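Local coordinates for putative P450-like enzyme (Streptomyces himastatinicus ATCC 53653, PDB 5Z9J), which binds heme as a cytochrome P450 family member and probably acts as a monooxygenase in bacterial secondary metabolism, at residues 47-61 / 286-298. Residues are numbered along the deposited sequence; the frame is centred on the assembly and turned at random.
Sequences ILSNPKVFSSDTMRL and GVGRATNSEVEVA. With HEM (protoporphyrin IX containing Fe), chain E.
Arg-289 lies with its flat guanidinium sandwiched between Leu-48 and Ser-56. The methyl CD2 of Leu-48 packs over one face, off toward the rim and 3.5 Å from Arg-289 NH2; on the opposite face Ser-56 OG sits over the centre, 3.2 Å from Arg-289 CZ. The side chain bends at chi2 (-64°) and straightens over chi3, which carries the group past the carbonyls of Phe-54 and Ser-55 to one heme propionate. There NH1 and NH2 each donate to a different carboxylate oxygen, Arg-289 NH2 to HEM O2A at 2.7 Å, while NH1 also reaches Gly-288 O in the guanidinium plane, fixing its rotation. Cut back to alanine, this position would probably leave the propionate without these two donors and a gap between Leu-48 and Ser-56. His-83, Arg-87 and His-345 also hydrogen-bond to the heme. In the P450 fold this is the edge of the beta-rich region: the short strand 54-55 pairs antiparallel with 287-291, Ser-55 and Ala-290 exchanging backbone hydrogen bonds as a hydrogen-bonded pair. Beyond it, Asn-292 ND2 donates to Lys-52 O (3.1 Å), coming from above the carbonyl plane. On the same face as Arg-289 and Thr-291, the ring of Phe-54 lies between Ile-47 CG2 and Val-53 CG1, and its CZ meets Val-295 CG2 at 3.7 Å. Packing is tight where Val-53 CG1 touches Val-295 CG1 (3.3 Å). On the opposite face Leu-61 CD1 rests on Ala-290 CB, and nearby Arg-60 makes a salt bridge to Asp-305.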
ATOM      1  N   ILE A  47       1.547 -10.367  16.408  1.00 32.76           N
ATOM      2  CA  ILE A  47       2.885 -10.113  15.908  1.00 30.99           C
ATOM      3  C   ILE A  47       3.055  -8.624  15.594  1.00 32.55           C
ATOM      4  O   ILE A  47       4.082  -8.024  15.943  1.00 30.12           O
ATOM      5  CB  ILE A  47       3.214 -10.973  14.638  1.00 30.02           C
ATOM      6  CG1 ILE A  47       3.512 -12.428  15.040  1.00 31.28           C
ATOM      7  CG2 ILE A  47       4.425 -10.386  13.867  1.00 28.88           C
ATOM      8  CD1 ILE A  47       3.532 -13.403  13.860  1.00 32.67           C
ATOM      9  N   LEU A  48       2.050  -8.062  14.934  1.00 31.43           N
ATOM     10  CA  LEU A  48       2.083  -6.636  14.521  1.00 32.04           C
ATOM     11  C   LEU A  48       2.075  -5.733  15.774  1.00 34.33           C
ATOM     12  O   LEU A  48       2.646  -4.646  15.736  1.00 35.27           O
ATOM     13  CB  LEU A  48       0.894  -6.310  13.594  1.00 29.98           C
ATOM     14  CG  LEU A  48       0.860  -7.035  12.246  1.00 28.96           C
ATOM     15  CD1 LEU A  48      -0.425  -6.690  11.487  1.00 28.79           C
ATOM     16  CD2 LEU A  48       2.084  -6.644  11.368  1.00 30.71           C
ATOM     17  N   SER A  49       1.451  -6.202  16.874  1.00 34.30           N
ATOM     18  CA  SER A  49       1.408  -5.433  18.126  1.00 37.27           C
ATOM     19  C   SER A  49       2.619  -5.660  19.048  1.00 37.84           C
ATOM     20  O   SER A  49       2.682  -5.136  20.158  1.00 39.60           O
ATOM     21  CB  SER A  49       0.122  -5.751  18.897  1.00 40.20           C
ATOM     22  OG  SER A  49      -0.977  -5.485  18.066  1.00 40.29           O
ATOM     23  N   ASN A  50       3.557  -6.477  18.595  1.00 36.66           N
ATOM     24  CA  ASN A  50       4.742  -6.736  19.359  1.00 37.12           C
ATOM     25  C   ASN A  50       5.984  -6.319  18.580  1.00 36.06           C
ATOM     26  O   ASN A  50       6.773  -7.184  18.179  1.00 36.79           O
ATOM     27  CB  ASN A  50       4.809  -8.227  19.704  1.00 39.39           C
ATOM     28  CG  ASN A  50       5.850  -8.529  20.747  1.00 41.47           C
ATOM     29  OD1 ASN A  50       6.691  -7.680  21.051  1.00 42.05           O
ATOM     30  ND2 ASN A  50       5.811  -9.737  21.300  1.00 42.93           N
ATOM     31  N   PRO A  51       6.186  -4.996  18.391  1.00 33.95           N
ATOM     32  CA  PRO A  51       7.344  -4.562  17.583  1.00 33.80           C
ATOM     33  C   PRO A  51       8.701  -4.752  18.272  1.00 35.85           C
ATOM     34  O   PRO A  51       9.703  -4.847  17.568  1.00 35.02           O
ATOM     35  CB  PRO A  51       7.057  -3.073  17.323  1.00 31.31           C
ATOM     36  CG  PRO A  51       6.274  -2.650  18.483  1.00 33.07           C
ATOM     37  CD  PRO A  51       5.397  -3.847  18.864  1.00 33.12           C
ATOM     38  N   LYS A  52       8.733  -4.789  19.598  1.00 38.93           N
ATOM     39  CA  LYS A  52       9.971  -5.008  20.340  1.00 43.24           C
ATOM     40  C   LYS A  52      10.539  -6.385  19.973  1.00 42.15           C
ATOM     41  O   LYS A  52      11.745  -6.562  19.859  1.00 42.66           O
ATOM     42  CB  LYS A  52       9.738  -4.908  21.856  1.00 50.36           C
ATOM     43  CG  LYS A  52       9.295  -3.515  22.341  1.00 57.81           C
ATOM     44  CD  LYS A  52       7.912  -3.523  23.004  1.00 63.42           C
ATOM     45  CE  LYS A  52       7.669  -4.788  23.819  1.00 66.40           C
ATOM     46  NZ  LYS A  52       6.301  -4.853  24.453  1.00 68.74           N
ATOM     47  N   VAL A  53       9.664  -7.371  19.824  1.00 40.65           N
ATOM     48  CA  VAL A  53      10.091  -8.703  19.419  1.00 39.21           C
ATOM     49  C   VAL A  53      10.130  -8.880  17.885  1.00 37.55           C
ATOM     50  O   VAL A  53      11.026  -9.544  17.359  1.00 37.79           O
ATOM     51  CB  VAL A  53       9.208  -9.795  20.065  1.00 40.31           C
ATOM     52  CG1 VAL A  53       9.465 -11.132  19.403  1.00 37.73           C
ATOM     53  CG2 VAL A  53       9.516  -9.885  21.577  1.00 42.56           C
ATOM     54  N   PHE A  54       9.148  -8.330  17.168  1.00 35.65           N
ATOM     55  CA  PHE A  54       9.097  -8.489  15.708  1.00 31.92           C
ATOM     56  C   PHE A  54       9.432  -7.201  14.964  1.00 30.25           C
ATOM     57  O   PHE A  54       8.555  -6.406  14.665  1.00 28.83           O
ATOM     58  CB  PHE A  54       7.732  -9.016  15.291  1.00 30.02           C
ATOM     59  CG  PHE A  54       7.442 -10.406  15.842  1.00 31.14           C
ATOM     60  CD1 PHE A  54       7.957 -11.552  15.221  1.00 31.15           C
ATOM     61  CD2 PHE A  54       6.697 -10.556  16.997  1.00 32.44           C
ATOM     62  CE1 PHE A  54       7.672 -12.851  15.751  1.00 32.43           C
ATOM     63  CE2 PHE A  54       6.427 -11.841  17.542  1.00 33.70           C
ATOM     64  CZ  PHE A  54       6.919 -12.979  16.911  1.00 33.69           C
ATOM     65  N   SER A  55      10.705  -7.044  14.642  1.00 31.11           N
ATOM     66  CA  SER A  55      11.210  -5.815  14.062  1.00 31.16           C
ATOM     67  C   SER A  55      10.715  -5.563  12.642  1.00 29.29           C
ATOM     68  O   SER A  55      10.545  -6.469  11.844  1.00 28.15           O
ATOM     69  CB  SER A  55      12.742  -5.860  14.089  1.00 32.13           C
ATOM     70  OG  SER A  55      13.300  -4.730  13.461  1.00 32.93           O
ATOM     71  N   SER A  56      10.545  -4.292  12.316  1.00 32.06           N
ATOM     72  CA  SER A  56      10.221  -3.893  10.960  1.00 31.21           C
ATOM     73  C   SER A  56      11.492  -3.543  10.183  1.00 32.97           C
ATOM     74  O   SER A  56      11.444  -3.232   8.989  1.00 33.94           O
ATOM     75  CB  SER A  56       9.268  -2.707  10.994  1.00 30.28           C
ATOM     76  OG  SER A  56       7.980  -3.149  11.409  1.00 31.41           O
ATOM     77  N   ASP A  57      12.637  -3.586  10.850  1.00 33.96           N
ATOM     78  CA  ASP A  57      13.910  -3.333  10.159  1.00 34.53           C
ATOM     79  C   ASP A  57      14.432  -4.628   9.570  1.00 35.46           C
ATOM     80  O   ASP A  57      15.369  -5.220  10.104  1.00 38.54           O
ATOM     81  CB  ASP A  57      14.935  -2.705  11.102  1.00 36.90           C
ATOM     82  CG  ASP A  57      16.253  -2.362  10.395  1.00 39.40           C
ATOM     83  OD1 ASP A  57      16.304  -2.384   9.155  1.00 37.92           O
ATOM     84  OD2 ASP A  57      17.248  -2.091  11.086  1.00 43.79           O
ATOM     85  N   THR A  58      13.831  -5.088   8.478  1.00 33.75           N
ATOM     86  CA  THR A  58      14.153  -6.407   7.935  1.00 31.24           C
ATOM     87  C   THR A  58      15.534  -6.492   7.280  1.00 30.83           C
ATOM     88  O   THR A  58      16.124  -7.586   7.193  1.00 28.92           O
ATOM     89  CB  THR A  58      13.090  -6.840   6.914  1.00 29.38           C
ATOM     90  OG1 THR A  58      12.911  -5.804   5.934  1.00 28.12           O
ATOM     91  CG2 THR A  58      11.741  -7.111   7.611  1.00 27.64           C
ATOM     92  N   MET A  59      16.045  -5.343   6.832  1.00 31.28           N
ATOM     93  CA  MET A  59      17.379  -5.246   6.217  1.00 33.32           C
ATOM     94  C   MET A  59      18.490  -5.626   7.193  1.00 34.85           C
ATOM     95  O   MET A  59      19.625  -5.919   6.797  1.00 34.85           O
ATOM     96  CB  MET A  59      17.624  -3.822   5.673  1.00 33.52           C
ATOM     97  CG  MET A  59      18.871  -3.709   4.791  1.00 36.57           C
ATOM     98  SD  MET A  59      19.189  -2.084   4.018  1.00 49.97           S
ATOM     99  CE  MET A  59      19.525  -1.037   5.443  1.00 60.30           C
ATOM    100  N   ARG A  60      18.192  -5.548   8.486  1.00 36.90           N
ATOM    101  CA  ARG A  60      19.151  -5.997   9.499  1.00 37.49           C
ATOM    102  C   ARG A  60      19.633  -7.440   9.190  1.00 32.41           C
ATOM    103  O   ARG A  60      20.776  -7.789   9.472  1.00 34.33           O
ATOM    104  CB  ARG A  60      18.539  -5.926  10.905  1.00 36.66           C
ATOM    105  CG  ARG A  60      19.490  -6.412  12.011  1.00 37.30           C
ATOM    106  CD  ARG A  60      18.918  -6.309  13.436  1.00 37.88           C
ATOM    107  NE  ARG A  60      17.856  -7.303  13.691  1.00 38.83           N
ATOM    108  CZ  ARG A  60      18.067  -8.532  14.168  1.00 39.82           C
ATOM    109  NH1 ARG A  60      19.296  -8.946  14.400  1.00 41.17           N
ATOM    110  NH2 ARG A  60      17.052  -9.370  14.387  1.00 40.24           N
ATOM    111  N   LEU A  61      18.787  -8.260   8.572  1.00 32.01           N
ATOM    112  CA  LEU A  61      19.124  -9.678   8.381  1.00 35.48           C
ATOM    113  C   LEU A  61      19.843  -9.951   7.068  1.00 38.70           C
ATOM    114  O   LEU A  61      20.287 -11.066   6.820  1.00 40.64           O
ATOM    115  CB  LEU A  61      17.861 -10.538   8.408  1.00 35.55           C
ATOM    116  CG  LEU A  61      16.873 -10.399   9.562  1.00 36.48           C
ATOM    117  CD1 LEU A  61      15.778 -11.471   9.445  1.00 36.16           C
ATOM    118  CD2 LEU A  61      17.580 -10.495  10.893  1.00 38.74           C
ATOM    119  N   GLY A 286       0.708  -9.005   2.544  1.00 21.61           N
ATOM    120  CA  GLY A 286       1.690  -9.485   3.480  1.00 22.16           C
ATOM    121  C   GLY A 286       2.707  -8.427   3.821  1.00 24.92           C
ATOM    122  O   GLY A 286       3.011  -7.572   2.989  1.00 24.42           O
ATOM    123  N   VAL A 287       3.211  -8.457   5.050  1.00 23.99           N
ATOM    124  CA  VAL A 287       4.293  -7.567   5.442  1.00 25.25           C
ATOM    125  C   VAL A 287       5.393  -8.351   6.141  1.00 26.39           C
ATOM    126  O   VAL A 287       5.123  -9.393   6.804  1.00 23.70           O
ATOM    127  CB  VAL A 287       3.814  -6.412   6.375  1.00 29.73           C
ATOM    128  CG1 VAL A 287       2.727  -5.564   5.679  1.00 29.34           C
ATOM    129  CG2 VAL A 287       3.288  -6.928   7.667  1.00 29.66           C
ATOM    130  N   GLY A 288       6.624  -7.842   5.990  1.00 25.59           N
ATOM    131  CA  GLY A 288       7.806  -8.482   6.518  1.00 26.97           C
ATOM    132  C   GLY A 288       8.182  -8.022   7.907  1.00 27.52           C
ATOM    133  O   GLY A 288       7.966  -6.869   8.306  1.00 23.96           O
ATOM    134  N   ARG A 289       8.707  -8.974   8.672  1.00 28.29           N
ATOM    135  CA  ARG A 289       9.141  -8.705  10.026  1.00 26.97           C
ATOM    136  C   ARG A 289      10.382  -9.530  10.271  1.00 28.95           C
ATOM    137  O   ARG A 289      10.566 -10.573   9.639  1.00 31.00           O
ATOM    138  CB  ARG A 289       8.023  -9.045  11.013  1.00 29.40           C
ATOM    139  CG  ARG A 289       6.811  -8.114  10.970  1.00 27.77           C
ATOM    140  CD  ARG A 289       7.184  -6.706  11.368  1.00 25.69           C
ATOM    141  NE  ARG A 289       6.083  -5.768  11.594  1.00 26.14           N
ATOM    142  CZ  ARG A 289       5.508  -5.024  10.647  1.00 27.19           C
ATOM    143  NH1 ARG A 289       5.864  -5.156   9.389  1.00 23.56           N
ATOM    144  NH2 ARG A 289       4.553  -4.169  10.962  1.00 24.50           N
ATOM    145  N   ALA A 290      11.243  -9.079  11.174  1.00 30.70           N
ATOM    146  CA  ALA A 290      12.456  -9.808  11.521  1.00 28.46           C
ATOM    147  C   ALA A 290      12.425 -10.059  12.993  1.00 29.59           C
ATOM    148  O   ALA A 290      12.131  -9.133  13.749  1.00 29.66           O
ATOM    149  CB  ALA A 290      13.721  -9.009  11.136  1.00 28.39           C
ATOM    150  N   THR A 291      12.683 -11.303  13.408  1.00 33.83           N
ATOM    151  CA  THR A 291      12.675 -11.667  14.833  1.00 34.55           C
ATOM    152  C   THR A 291      13.964 -11.228  15.533  1.00 34.10           C
ATOM    153  O   THR A 291      15.060 -11.560  15.082  1.00 33.53           O
ATOM    154  CB  THR A 291      12.436 -13.212  15.077  1.00 32.93           C
ATOM    155  OG1 THR A 291      13.441 -14.008  14.440  1.00 34.66           O
ATOM    156  CG2 THR A 291      11.092 -13.642  14.537  1.00 32.36           C
ATOM    157  N   ASN A 292      13.807 -10.486  16.633  1.00 33.32           N
ATOM    158  CA  ASN A 292      14.922 -10.019  17.449  1.00 36.16           C
ATOM    159  C   ASN A 292      15.386 -11.057  18.466  1.00 38.01           C
ATOM    160  O   ASN A 292      16.528 -11.011  18.934  1.00 38.27           O
ATOM    161  CB  ASN A 292      14.523  -8.724  18.188  1.00 36.54           C
ATOM    162  CG  ASN A 292      14.495  -7.492  17.260  1.00 35.78           C
ATOM    163  OD1 ASN A 292      14.999  -7.540  16.145  1.00 36.20           O
ATOM    164  ND2 ASN A 292      13.961  -6.393  17.744  1.00 34.21           N
ATOM    165  N   SER A 293      14.503 -12.006  18.784  1.00 38.34           N
ATOM    166  CA  SER A 293      14.790 -13.064  19.764  1.00 40.68           C
ATOM    167  C   SER A 293      13.948 -14.279  19.417  1.00 41.98           C
ATOM    168  O   SER A 293      13.068 -14.193  18.553  1.00 40.73           O
ATOM    169  CB  SER A 293      14.482 -12.623  21.184  1.00 42.57           C
ATOM    170  OG  SER A 293      13.114 -12.263  21.285  1.00 43.52           O
ATOM    171  N   GLU A 294      14.248 -15.417  20.037  1.00 44.78           N
ATOM    172  CA  GLU A 294      13.505 -16.645  19.791  1.00 47.08           C
ATOM    173  C   GLU A 294      12.072 -16.503  20.292  1.00 49.01           C
ATOM    174  O   GLU A 294      11.841 -15.989  21.384  1.00 50.28           O
ATOM    175  CB  GLU A 294      14.196 -17.836  20.458  1.00 50.99           C
ATOM    176  CG  GLU A 294      13.551 -19.187  20.203  1.00 53.79           C
ATOM    177  CD  GLU A 294      14.358 -20.360  20.785  1.00 58.57           C
ATOM    178  OE1 GLU A 294      14.383 -20.541  22.024  1.00 59.74           O
ATOM    179  OE2 GLU A 294      14.978 -21.098  19.990  1.00 61.56           O
ATOM    180  N   VAL A 295      11.112 -16.942  19.479  1.00 49.65           N
ATOM    181  CA  VAL A 295       9.692 -16.792  19.793  1.00 49.49           C
ATOM    182  C   VAL A 295       8.875 -18.022  19.479  1.00 49.18           C
ATOM    183  O   VAL A 295       9.255 -18.834  18.634  1.00 49.51           O
ATOM    184  CB  VAL A 295       9.061 -15.627  19.012  1.00 49.04           C
ATOM    185  CG1 VAL A 295       9.847 -14.389  19.239  1.00 50.05           C
ATOM    186  CG2 VAL A 295       9.010 -15.929  17.504  1.00 46.62           C
ATOM    187  N   GLU A 296       7.727 -18.123  20.141  1.00 48.95           N
ATOM    188  CA  GLU A 296       6.759 -19.157  19.844  1.00 50.15           C
ATOM    189  C   GLU A 296       5.539 -18.516  19.145  1.00 48.72           C
ATOM    190  O   GLU A 296       4.915 -17.597  19.674  1.00 47.40           O
ATOM    191  CB  GLU A 296       6.357 -19.883  21.131  1.00 53.82           C
ATOM    192  CG  GLU A 296       5.098 -20.692  21.003  1.00 57.19           C
ATOM    193  CD  GLU A 296       4.848 -21.575  22.212  1.00 62.53           C
ATOM    194  OE1 GLU A 296       5.493 -21.371  23.272  1.00 64.04           O
ATOM    195  OE2 GLU A 296       4.043 -22.519  22.076  1.00 65.37           O
ATOM    196  N   VAL A 297       5.191 -19.036  17.968  1.00 49.20           N
ATOM    197  CA  VAL A 297       4.041 -18.558  17.206  1.00 48.38           C
ATOM    198  C   VAL A 297       3.170 -19.713  16.735  1.00 48.12           C
ATOM    199  O   VAL A 297       3.610 -20.533  15.927  1.00 46.76           O
ATOM    200  CB  VAL A 297       4.471 -17.758  15.944  1.00 44.55           C
ATOM    201  CG1 VAL A 297       3.250 -17.340  15.155  1.00 43.78           C
ATOM    202  CG2 VAL A 297       5.337 -16.558  16.310  1.00 43.76           C
ATOM    203  N   ALA A 298       1.926 -19.739  17.221  1.00 49.65           N
ATOM    204  CA  ALA A 298       0.990 -20.829  16.945  1.00 50.90           C
ATOM    205  C   ALA A 298       1.668 -22.149  17.258  1.00 50.94           C
ATOM    206  O   ALA A 298       1.664 -23.065  16.438  1.00 52.54           O
ATOM    207  CB  ALA A 298       0.510 -20.793  15.502  1.00 49.94           C
TER
HETATM  208  CHA HEM E 401       1.466   1.783   6.480  1.00 22.04           C
HETATM  209  CHB HEM E 401      -1.708  -0.415   3.633  1.00 23.75           C
HETATM  210  CHC HEM E 401      -2.624   3.847   1.538  1.00 21.59           C
HETATM  211  CHD HEM E 401       1.177   5.802   3.675  1.00 20.05           C
HETATM  212  C1A HEM E 401       0.688   0.775   5.955  1.00 21.94           C
HETATM  213  C2A HEM E 401       0.620  -0.628   6.371  1.00 24.23           C
HETATM  214  C3A HEM E 401      -0.278  -1.236   5.591  1.00 22.40           C
HETATM  215  C4A HEM E 401      -0.794  -0.237   4.642  1.00 23.31           C
HETATM  216  CMA HEM E 401      -0.673  -2.717   5.653  1.00 21.77           C
HETATM  217  CAA HEM E 401       1.420  -1.293   7.510  1.00 26.63           C
HETATM  218  CBA HEM E 401       2.857  -1.609   7.073  1.00 27.48           C
HETATM  219  CGA HEM E 401       3.572  -2.527   8.073  1.00 28.39           C
HETATM  220  O1A HEM E 401       4.697  -3.012   7.795  1.00 30.29           O
HETATM  221  O2A HEM E 401       3.068  -2.781   9.182  1.00 26.05           O
HETATM  222  C1B HEM E 401      -2.277   0.565   2.867  1.00 24.78           C
HETATM  223  C2B HEM E 401      -3.430   0.379   2.028  1.00 24.88           C
HETATM  224  C3B HEM E 401      -3.685   1.558   1.449  1.00 23.64           C
HETATM  225  C4B HEM E 401      -2.678   2.508   1.897  1.00 22.66           C
HETATM  226  CMB HEM E 401      -4.157  -0.972   1.907  1.00 26.32           C
HETATM  227  CAB HEM E 401      -4.786   1.953   0.459  1.00 23.84           C
HETATM  228  CBB HEM E 401      -5.749   1.125   0.054  1.00 22.73           C
HETATM  229  C1C HEM E 401      -1.695   4.786   1.942  1.00 20.89           C
HETATM  230  C2C HEM E 401      -1.636   6.212   1.532  1.00 19.68           C
HETATM  231  C3C HEM E 401      -0.580   6.731   2.140  1.00 20.48           C
HETATM  232  C4C HEM E 401       0.047   5.678   2.898  1.00 20.47           C
HETATM  233  CMC HEM E 401      -2.672   6.884   0.611  1.00 17.34           C
HETATM  234  CAC HEM E 401       0.046   8.147   2.121  1.00 21.94           C
HETATM  235  CBC HEM E 401      -0.469   9.182   1.473  1.00 22.27           C
HETATM  236  C1D HEM E 401       1.617   4.893   4.581  1.00 20.42           C
HETATM  237  C2D HEM E 401       2.778   5.076   5.400  1.00 21.62           C
HETATM  238  C3D HEM E 401       2.844   3.840   6.279  1.00 22.13           C
HETATM  239  C4D HEM E 401       1.731   3.014   5.908  1.00 21.84           C
HETATM  240  CMD HEM E 401       3.764   6.270   5.401  1.00 20.75           C
HETATM  241  CAD HEM E 401       3.946   3.522   7.296  1.00 23.93           C
HETATM  242  CBD HEM E 401       3.561   4.006   8.677  1.00 24.83           C
HETATM  243  CGD HEM E 401       4.587   3.479   9.665  1.00 25.86           C
HETATM  244  O1D HEM E 401       5.387   2.577   9.322  1.00 26.13           O
HETATM  245  O2D HEM E 401       4.587   3.953  10.830  1.00 26.76           O
HETATM  246  NA  HEM E 401      -0.187   0.944   4.919  1.00 23.92           N
HETATM  247  NB  HEM E 401      -1.827   1.876   2.752  1.00 24.40           N
HETATM  248  NC  HEM E 401      -0.641   4.541   2.742  1.00 22.44           N
HETATM  249  ND  HEM E 401       0.992   3.678   4.921  1.00 24.53           N
HETATM  250 FE   HEM E 401      -0.474   2.835   3.947  1.00 58.43          FE
HETATM  251  O   HOH W   1       4.825  -3.548  14.336  1.00 27.65           O